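Local coordinates for protein 5-carboxyvanillate decarboxylase (Sphingomonas paucimobilis, PDB 4NI8) that probably removes a carboxyl group from 5-carboxyvanillate as a metal-dependent lyase of the amidohydrolase superfamily, here holding manganese and an aromatic dicarboxylate, at residues 8-13 with 297-302; 28-33 with 174-179. All coordinates share one frame; numbering follows the deposited sequence.

Contact 1: 8-13 with 297-302. With MN (manganese (II) ion), chain I; 1WB (5-methoxybenzene-1,3-dicarboxylic acid), chain J.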
ATOM      1  N   GLU A   8      -5.027  19.263   6.530  1.00  6.23           N
ATOM      2  CA  GLU A   8      -4.375  18.334   7.459  1.00  5.73           C
ATOM      3  C   GLU A   8      -3.289  19.015   8.292  1.00 11.19           C
ATOM      4  O   GLU A   8      -2.128  18.620   8.260  1.00  9.72           O
ATOM      5  CB  GLU A   8      -3.775  17.123   6.726  1.00  6.11           C
ATOM      6  CG  GLU A   8      -3.519  15.949   7.673  1.00  5.61           C
ATOM      7  CD  GLU A   8      -2.799  14.787   7.018  1.00  7.98           C
ATOM      8  OE1 GLU A   8      -3.349  14.201   6.054  1.00  9.54           O
ATOM      9  OE2 GLU A   8      -1.694  14.451   7.483  1.00  9.16           O
ATOM     10  N   GLU A   9      -3.685  20.016   9.064  1.00  6.13           N
ATOM     11  CA  GLU A   9      -2.728  20.909   9.711  1.00  6.37           C
ATOM     12  C   GLU A   9      -2.750  20.638  11.203  1.00  9.95           C
ATOM     13  O   GLU A   9      -3.736  20.914  11.896  1.00 11.82           O
ATOM     14  CB  GLU A   9      -3.090  22.358   9.383  1.00  7.38           C
ATOM     15  CG  GLU A   9      -3.420  22.523   7.878  1.00  6.87           C
ATOM     16  CD  GLU A   9      -2.393  21.822   6.976  1.00  9.44           C
ATOM     17  OE1 GLU A   9      -2.795  21.092   6.040  1.00  9.09           O
ATOM     18  OE2 GLU A   9      -1.184  21.994   7.207  1.00  9.67           O
ATOM     19  N   ALA A  10      -1.654  20.074  11.692  1.00  7.14           N
ATOM     20  CA  ALA A  10      -1.603  19.603  13.073  1.00  6.94           C
ATOM     21  C   ALA A  10      -1.364  20.720  14.083  1.00  7.57           C
ATOM     22  O   ALA A  10      -0.677  21.699  13.795  1.00  7.70           O
ATOM     23  CB  ALA A  10      -0.536  18.525  13.214  1.00  7.90           C
ATOM     24  N   VAL A  11      -1.928  20.546  15.276  1.00  7.55           N
ATOM     25  CA  VAL A  11      -1.737  21.491  16.377  1.00  8.05           C
ATOM     26  C   VAL A  11      -1.681  20.675  17.662  1.00 10.08           C
ATOM     27  O   VAL A  11      -2.118  19.522  17.684  1.00  7.93           O
ATOM     28  CB  VAL A  11      -2.916  22.517  16.431  1.00  9.41           C
ATOM     29  CG1 VAL A  11      -4.218  21.830  16.860  1.00  9.02           C
ATOM     30  CG2 VAL A  11      -2.597  23.696  17.345  1.00 12.77           C
ATOM     31  N   THR A  12      -1.114  21.237  18.722  1.00  8.48           N
ATOM     32  CA  THR A  12      -1.274  20.605  20.022  1.00  8.78           C
ATOM     33  C   THR A  12      -1.543  21.659  21.086  1.00  9.22           C
ATOM     34  O   THR A  12      -1.495  22.865  20.816  1.00  9.97           O
ATOM     35  CB  THR A  12      -0.066  19.715  20.396  1.00 11.17           C
ATOM     36  OG1 THR A  12      -0.389  18.940  21.559  1.00 13.07           O
ATOM     37  CG2 THR A  12       1.161  20.576  20.679  1.00  9.23           C
ATOM     38  N   PHE A  13      -1.858  21.194  22.291  1.00  9.53           N
ATOM     39  CA  PHE A  13      -2.145  22.074  23.412  1.00 10.01           C
ATOM     40  C   PHE A  13      -1.378  21.558  24.615  1.00 14.84           C
ATOM     41  O   PHE A  13      -1.078  20.362  24.698  1.00 13.79           O
ATOM     42  CB  PHE A  13      -3.644  22.083  23.691  1.00 10.41           C
ATOM     43  CG  PHE A  13      -4.469  22.389  22.478  1.00 11.07           C
ATOM     44  CD1 PHE A  13      -4.633  23.696  22.049  1.00 15.65           C
ATOM     45  CD2 PHE A  13      -5.054  21.366  21.747  1.00 15.58           C
ATOM     46  CE1 PHE A  13      -5.387  23.976  20.918  1.00 13.13           C
ATOM     47  CE2 PHE A  13      -5.802  21.644  20.618  1.00 17.61           C
ATOM     48  CZ  PHE A  13      -5.965  22.954  20.207  1.00 14.30           C
ATOM     49  N   ASP A 297      -0.030  19.504   5.531  1.00  9.24           N
ATOM     50  CA  ASP A 297       0.572  18.640   6.553  1.00  5.99           C
ATOM     51  C   ASP A 297       1.596  19.424   7.386  1.00  8.01           C
ATOM     52  O   ASP A 297       2.612  18.880   7.825  1.00  8.89           O
ATOM     53  CB  ASP A 297       1.214  17.379   5.936  1.00  6.66           C
ATOM     54  CG  ASP A 297       0.920  16.120   6.725  1.00 12.30           C
ATOM     55  OD1 ASP A 297       0.584  16.226   7.925  1.00 10.09           O
ATOM     56  OD2 ASP A 297       1.028  15.016   6.128  1.00 13.70           O
ATOM     57  N   TYR A 298       1.296  20.698   7.623  1.00  7.61           N
ATOM     58  CA  TYR A 298       2.110  21.542   8.491  1.00  6.75           C
ATOM     59  C   TYR A 298       1.917  21.057   9.923  1.00 10.66           C
ATOM     60  O   TYR A 298       0.813  20.651  10.289  1.00  9.00           O
ATOM     61  CB  TYR A 298       1.633  22.995   8.369  1.00  6.89           C
ATOM     62  CG  TYR A 298       2.439  23.986   9.166  1.00  8.03           C
ATOM     63  CD1 TYR A 298       3.613  24.537   8.654  1.00 10.53           C
ATOM     64  CD2 TYR A 298       2.033  24.363  10.446  1.00  8.19           C
ATOM     65  CE1 TYR A 298       4.352  25.450   9.390  1.00 13.31           C
ATOM     66  CE2 TYR A 298       2.767  25.273  11.186  1.00  9.12           C
ATOM     67  CZ  TYR A 298       3.918  25.815  10.657  1.00 14.36           C
ATOM     68  OH  TYR A 298       4.641  26.723  11.408  1.00 10.98           O
ATOM     69  N   PRO A 299       2.976  21.102  10.756  1.00 10.04           N
ATOM     70  CA  PRO A 299       4.336  21.595  10.526  1.00 10.05           C
ATOM     71  C   PRO A 299       5.309  20.494  10.108  1.00 10.16           C
ATOM     72  O   PRO A 299       6.514  20.736  10.099  1.00 12.32           O
ATOM     73  CB  PRO A 299       4.730  22.130  11.904  1.00  9.49           C
ATOM     74  CG  PRO A 299       4.063  21.174  12.847  1.00 10.00           C
ATOM     75  CD  PRO A 299       2.743  20.807  12.181  1.00  9.22           C
ATOM     76  N   TYR A 300       4.798  19.317   9.758  1.00  7.90           N
ATOM     77  CA  TYR A 300       5.666  18.217   9.336  1.00 11.80           C
ATOM     78  C   TYR A 300       6.151  18.395   7.901  1.00 13.52           C
ATOM     79  O   TYR A 300       7.145  17.790   7.490  1.00 14.63           O
ATOM     80  CB  TYR A 300       4.950  16.882   9.503  1.00 11.66           C
ATOM     81  CG  TYR A 300       4.504  16.652  10.924  1.00 15.34           C
ATOM     82  CD1 TYR A 300       5.408  16.230  11.888  1.00 17.62           C
ATOM     83  CD2 TYR A 300       3.186  16.882  11.307  1.00 18.78           C
ATOM     84  CE1 TYR A 300       5.012  16.027  13.196  1.00 19.28           C
ATOM     85  CE2 TYR A 300       2.782  16.685  12.617  1.00 15.88           C
ATOM     86  CZ  TYR A 300       3.704  16.257  13.554  1.00 13.32           C
ATOM     87  OH  TYR A 300       3.309  16.055  14.860  1.00 17.22           O
ATOM     88  N   GLN A 301       5.429  19.212   7.143  1.00  9.48           N
ATOM     89  CA  GLN A 301       5.853  19.658   5.816  1.00 11.37           C
ATOM     90  C   GLN A 301       5.755  21.167   5.804  1.00  9.49           C
ATOM     91  O   GLN A 301       4.891  21.728   6.476  1.00 10.71           O
ATOM     92  CB  GLN A 301       4.904  19.141   4.735  1.00 15.86           C
ATOM     93  CG  GLN A 301       4.711  17.653   4.736  1.00 22.02           C
ATOM     94  CD  GLN A 301       5.239  16.994   3.484  1.00 14.96           C
ATOM     95  OE1 GLN A 301       5.708  17.652   2.550  1.00 17.20           O
ATOM     96  NE2 GLN A 301       5.172  15.687   3.461  1.00  6.46           N
ATOM     97  N   PRO A 302       6.626  21.831   5.025  1.00 10.21           N
ATOM     98  CA  PRO A 302       6.606  23.290   4.869  1.00 12.13           C
ATOM     99  C   PRO A 302       5.469  23.767   3.967  1.00 10.51           C
ATOM    100  O   PRO A 302       5.055  23.042   3.052  1.00 10.33           O
ATOM    101  CB  PRO A 302       7.957  23.586   4.210  1.00 11.97           C
ATOM    102  CG  PRO A 302       8.311  22.328   3.494  1.00 13.90           C
ATOM    103  CD  PRO A 302       7.800  21.220   4.370  1.00 12.65           C
TER
HETATM  104 MN    MN I 401      -0.393  14.680   9.133  0.85  8.38          MN
HETATM  105  C1  1WB J 402       5.063  12.897  10.779  1.00 15.35           C
HETATM  106  CO1 1WB J 402       4.355  12.918   9.565  1.00 15.32           C
HETATM  107  CO2 1WB J 402       4.371  12.922  11.988  1.00 18.64           C
HETATM  108  CM1 1WB J 402       2.974  12.974   9.585  1.00 19.93           C
HETATM  109  CM2 1WB J 402       2.962  12.979  11.994  1.00 19.84           C
HETATM  110  OM  1WB J 402       2.241  13.014  13.151  1.00 22.97           O
HETATM  111  CZ  1WB J 402       2.267  12.999  10.791  1.00 16.52           C
HETATM  112  CC  1WB J 402       6.534  12.846  10.740  1.00 22.54           C
HETATM  113  CV  1WB J 402       2.867  12.812  14.392  1.00 18.00           C
HETATM  114  O1  1WB J 402       7.138  13.295   9.729  1.00 23.10           O
HETATM  115  O2  1WB J 402       7.177  12.358  11.715  1.00 22.88           O
HETATM  116  CCC 1WB J 402       2.195  12.833   8.319  1.00 21.70           C
HETATM  117  O11 1WB J 402       0.975  13.108   8.353  1.00 14.37           O
HETATM  118  O22 1WB J 402       2.780  12.460   7.284  1.00 15.33           O
HETATM  119  O   HOH W   1      -1.263  16.280  10.421  1.00 15.55           O
HETATM  120  O   HOH W   2       0.903  14.847  10.735  0.82 22.02           O
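E8 and D297 lie side by side and point the same way into the metal site of an amidohydrolase-type (beta/alpha)8 barrel, where strand 5-11 meets the loop after strand 292-293. Their carboxylate planes stand 77° apart, and each gives one oxygen to the manganese: E8 OE2 at 2.1 Å and D297 OD1 at 2.2 Å. E8 gets there on an extended chain, CG anti to the backbone N (chi1 -161°). The metal draws the two acids together; their other oxygens have their own mates, E8 OE1 on Y172 and S272, D297 OD2 on H227.

E9 turns the other way. Bent at chi2 (-46°), it brings its carboxylate up to the backbone amides of D297 and Y298 and takes both on its syn sides, D297 N to OE1 at 3.2 Å and Y298 N to OE2 at 2.8 Å. OE1 also accepts from E8 N and I296 N, so this buried carboxylate links the backbones of both segments. Beyond it, A10 N donates to Y298 O, and a cis peptide precedes P299. A10 CB meets the edge of the Y300 ring at CE2, 3.8 Å away, while the ligand's ring carbon 1WB CO2 lies over one face, offset toward the rim, 3.4 Å above the plane.

Contact 2: 28-33 with 174-179. With MN (manganese (II) ion), chain I; 1WB (5-methoxybenzene-1,3-dicarboxylic acid), chain J.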
ATOM      1  N   ASP A  28       5.590   1.488  27.397  1.00 15.28           N
ATOM      2  CA  ASP A  28       4.649   1.221  26.316  1.00 13.51           C
ATOM      3  C   ASP A  28       5.411   0.669  25.113  1.00 14.62           C
ATOM      4  O   ASP A  28       6.440   1.225  24.716  1.00 14.45           O
ATOM      5  CB  ASP A  28       3.940   2.526  25.949  1.00 14.86           C
ATOM      6  CG  ASP A  28       2.734   2.320  25.050  1.00 15.12           C
ATOM      7  OD1 ASP A  28       2.656   1.303  24.329  1.00 14.79           O
ATOM      8  OD2 ASP A  28       1.853   3.202  25.056  1.00 17.02           O
ATOM      9  N   ALA A  29       4.921  -0.437  24.554  1.00 12.45           N
ATOM     10  CA  ALA A  29       5.588  -1.092  23.431  1.00 14.49           C
ATOM     11  C   ALA A  29       5.063  -0.641  22.070  1.00 12.42           C
ATOM     12  O   ALA A  29       5.561  -1.087  21.035  1.00 12.55           O
ATOM     13  CB  ALA A  29       5.478  -2.613  23.558  1.00 17.91           C
ATOM     14  N   SER A  30       4.062   0.239  22.072  1.00 11.19           N
ATOM     15  CA  SER A  30       3.508   0.764  20.830  1.00 10.55           C
ATOM     16  C   SER A  30       4.591   1.388  19.963  1.00 10.33           C
ATOM     17  O   SER A  30       5.464   2.095  20.465  1.00 10.54           O
ATOM     18  CB  SER A  30       2.448   1.824  21.122  1.00 11.17           C
ATOM     19  OG  SER A  30       1.991   2.420  19.917  1.00 11.22           O
ATOM     20  N   LEU A  31       4.514   1.148  18.662  1.00  9.95           N
ATOM     21  CA  LEU A  31       5.498   1.688  17.732  1.00 11.48           C
ATOM     22  C   LEU A  31       5.471   3.222  17.686  1.00 12.51           C
ATOM     23  O   LEU A  31       6.457   3.856  17.288  1.00 10.46           O
ATOM     24  CB  LEU A  31       5.296   1.072  16.341  1.00 10.41           C
ATOM     25  CG  LEU A  31       6.391   1.286  15.294  1.00 11.20           C
ATOM     26  CD1 LEU A  31       7.703   0.670  15.772  1.00 10.90           C
ATOM     27  CD2 LEU A  31       5.955   0.687  13.961  1.00 13.36           C
ATOM     28  N   ASP A  32       4.363   3.825  18.125  1.00 10.61           N
ATOM     29  CA  ASP A  32       4.289   5.279  18.217  1.00  9.10           C
ATOM     30  C   ASP A  32       5.270   5.861  19.224  1.00  9.53           C
ATOM     31  O   ASP A  32       5.504   7.071  19.229  1.00 10.39           O
ATOM     32  CB  ASP A  32       2.875   5.749  18.554  1.00 11.78           C
ATOM     33  CG  ASP A  32       1.949   5.637  17.384  1.00 14.80           C
ATOM     34  OD1 ASP A  32       2.156   6.387  16.408  1.00 11.77           O
ATOM     35  OD2 ASP A  32       1.037   4.783  17.429  1.00 13.56           O
ATOM     36  N   MET A  33       5.850   5.010  20.070  1.00 12.57           N
ATOM     37  CA  MET A  33       6.774   5.494  21.092  1.00 11.27           C
ATOM     38  C   MET A  33       8.032   6.061  20.466  1.00 12.72           C
ATOM     39  O   MET A  33       8.719   6.881  21.070  1.00 10.80           O
ATOM     40  CB  MET A  33       7.121   4.400  22.097  1.00 11.08           C
ATOM     41  CG  MET A  33       5.981   4.019  23.042  1.00 11.23           C
ATOM     42  SD  MET A  33       5.456   5.386  24.109  1.00 15.45           S
ATOM     43  CE  MET A  33       6.800   5.444  25.284  1.00 18.93           C
ATOM     44  N   HIS A 174      -6.487  10.029  10.220  1.00  9.40           N
ATOM     45  CA  HIS A 174      -5.084  10.383  10.058  1.00  6.97           C
ATOM     46  C   HIS A 174      -4.227   9.161  10.426  1.00  7.67           C
ATOM     47  O   HIS A 174      -4.684   8.289  11.155  1.00  6.86           O
ATOM     48  CB  HIS A 174      -4.784  11.558  11.011  1.00  7.47           C
ATOM     49  CG  HIS A 174      -3.416  12.142  10.860  1.00  8.59           C
ATOM     50  ND1 HIS A 174      -2.307  11.621  11.495  1.00  7.56           N
ATOM     51  CD2 HIS A 174      -2.975  13.207  10.146  1.00  9.56           C
ATOM     52  CE1 HIS A 174      -1.241  12.331  11.167  1.00  9.15           C
ATOM     53  NE2 HIS A 174      -1.620  13.300  10.351  1.00 11.00           N
ATOM     54  N   PRO A 175      -2.986   9.080   9.917  1.00  8.28           N
ATOM     55  CA  PRO A 175      -2.145   7.949  10.333  1.00  6.30           C
ATOM     56  C   PRO A 175      -1.675   7.979  11.790  1.00  7.75           C
ATOM     57  O   PRO A 175      -1.743   9.003  12.471  1.00  8.78           O
ATOM     58  CB  PRO A 175      -0.913   8.076   9.425  1.00  9.46           C
ATOM     59  CG  PRO A 175      -1.389   8.846   8.235  1.00 11.25           C
ATOM     60  CD  PRO A 175      -2.382   9.830   8.797  1.00  6.95           C
ATOM     61  N   ARG A 176      -1.220   6.821  12.258  1.00  7.70           N
ATOM     62  CA  ARG A 176      -0.271   6.730  13.367  1.00  7.36           C
ATOM     63  C   ARG A 176       0.609   5.543  13.005  1.00  7.18           C
ATOM     64  O   ARG A 176       0.420   4.949  11.939  1.00  8.90           O
ATOM     65  CB  ARG A 176      -0.973   6.518  14.711  1.00  7.54           C
ATOM     66  CG  ARG A 176      -1.873   5.286  14.761  1.00  7.60           C
ATOM     67  CD  ARG A 176      -2.546   5.144  16.138  1.00  8.41           C
ATOM     68  NE  ARG A 176      -1.573   4.872  17.198  1.00  8.76           N
ATOM     69  CZ  ARG A 176      -1.898   4.453  18.416  1.00  8.48           C
ATOM     70  NH1 ARG A 176      -3.172   4.253  18.724  1.00  8.52           N
ATOM     71  NH2 ARG A 176      -0.946   4.220  19.321  1.00  9.45           N
ATOM     72  N   ALA A 177       1.575   5.203  13.848  1.00  7.53           N
ATOM     73  CA  ALA A 177       2.473   4.111  13.499  1.00  7.72           C
ATOM     74  C   ALA A 177       1.696   2.791  13.421  1.00 10.64           C
ATOM     75  O   ALA A 177       0.655   2.642  14.064  1.00  9.85           O
ATOM     76  CB  ALA A 177       3.629   4.020  14.498  1.00  8.15           C
ATOM     77  N   PRO A 178       2.181   1.842  12.605  1.00  7.84           N
ATOM     78  CA  PRO A 178       1.598   0.495  12.540  1.00  9.06           C
ATOM     79  C   PRO A 178       1.263  -0.082  13.915  1.00  8.38           C
ATOM     80  O   PRO A 178       2.068   0.025  14.846  1.00 10.74           O
ATOM     81  CB  PRO A 178       2.717  -0.310  11.894  1.00  8.18           C
ATOM     82  CG  PRO A 178       3.272   0.687  10.865  1.00  9.32           C
ATOM     83  CD  PRO A 178       3.181   2.054  11.541  1.00  8.99           C
ATOM     84  N   SER A 179       0.079  -0.690  14.020  1.00  9.75           N
ATOM     85  CA  SER A 179      -0.375  -1.338  15.245  1.00  9.02           C
ATOM     86  C   SER A 179       0.468  -2.563  15.568  1.00  9.26           C
ATOM     87  O   SER A 179       1.298  -3.004  14.763  1.00 12.09           O
ATOM     88  CB  SER A 179      -1.827  -1.788  15.088  1.00  9.55           C
ATOM     89  OG  SER A 179      -1.892  -2.994  14.340  1.00 11.36           O
TER
HETATM   90 MN    MN I 401      -0.393  14.680   9.133  0.85  8.38          MN
HETATM   91  C1  1WB J 402       5.063  12.897  10.779  1.00 15.35           C
HETATM   92  CO1 1WB J 402       4.355  12.918   9.565  1.00 15.32           C
HETATM   93  CO2 1WB J 402       4.371  12.922  11.988  1.00 18.64           C
HETATM   94  CM1 1WB J 402       2.974  12.974   9.585  1.00 19.93           C
HETATM   95  CM2 1WB J 402       2.962  12.979  11.994  1.00 19.84           C
HETATM   96  OM  1WB J 402       2.241  13.014  13.151  1.00 22.97           O
HETATM   97  CZ  1WB J 402       2.267  12.999  10.791  1.00 16.52           C
HETATM   98  CC  1WB J 402       6.534  12.846  10.740  1.00 22.54           C
HETATM   99  CV  1WB J 402       2.867  12.812  14.392  1.00 18.00           C
HETATM  100  O1  1WB J 402       7.138  13.295   9.729  1.00 23.10           O
HETATM  101  O2  1WB J 402       7.177  12.358  11.715  1.00 22.88           O
HETATM  102  CCC 1WB J 402       2.195  12.833   8.319  1.00 21.70           C
HETATM  103  O11 1WB J 402       0.975  13.108   8.353  1.00 14.37           O
HETATM  104  O22 1WB J 402       2.780  12.460   7.284  1.00 15.33           O
HETATM  105  O   HOH W   3       2.638  -0.712  17.437  1.00 10.50           O
HETATM  106  O   HOH W   4       0.997   2.103  16.888  1.00 11.34           O
HETATM  107  O   HOH W   2       0.903  14.847  10.735  0.82 22.02           O
HETATM  108  O   HOH W   1      -1.263  16.280  10.421  1.00 15.55           O
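D32 and R176 cross at about a right angle, and the arginine grips the aspartate side-on in a salt bridge: NE and NH2 both close on the single oxygen OD2, with R176 NE 2.6 Å and R176 NH2 2.8 Å from it. OD2 sits nearly in the guanidinium plane, but both nitrogens approach it from one face of the carboxylate, whose plane is turned 35° from that of the guanidinium. R176 reaches this position with CG between its backbone N and carbonyl carbon (chi1 57°), then runs straight at chi2 and bends at chi3, which turns the NE/NH2 edge toward D32 OD2. Its NH1 is held by H146 O.

The other oxygen of D32 serves the backbone: A177 N donates to OD1 over 2.9 Å in an almost straight bond, 169° at the hydrogen. Replacing D32 by alanine is likely to leave the buried R176 guanidinium without this counter-charge and A177 N without its acceptor.

Next door, L31 packs CB against the methyl of A177, 3.9 Å away, and sets CD2 against P178 CD at the same distance. Water 3 joins L31 N to P178 O. On the 28-33 side, S30 OG accepts from D32 N, a capping bond ahead of helix 33-40, and D28 OD1 accepts from S30 N in an Asx turn.

At the start of 174-179, away from 28-33, H174 ND1 donates to P175 O, leaving NE2 to bind manganese at 2.2 Å. This is the loop following strand 171-174 of the barrel, which starts at a metal-binding histidine of the amidohydrolase-type site.

From the N terminus, strand 5-11 supplies the first half of contact 1, helix 14-23 follows, and the next loop supplies the first half of contact 2. The chain then builds strands 71-76 to 171-174 before 174-179 returns to 28-33 and closes the shorter loop. Only after the last strand, 292-293, does 297-302 come back to 8-13, so contact 2 falls wholly within the span of contact 1. Contact 1 thus joins the first strand to the loop after the last one, while contact 2 ties an early loop to the one after the fifth strand. Their centres lie about 18 Å apart, yet H174 shares the manganese with E8 and D297.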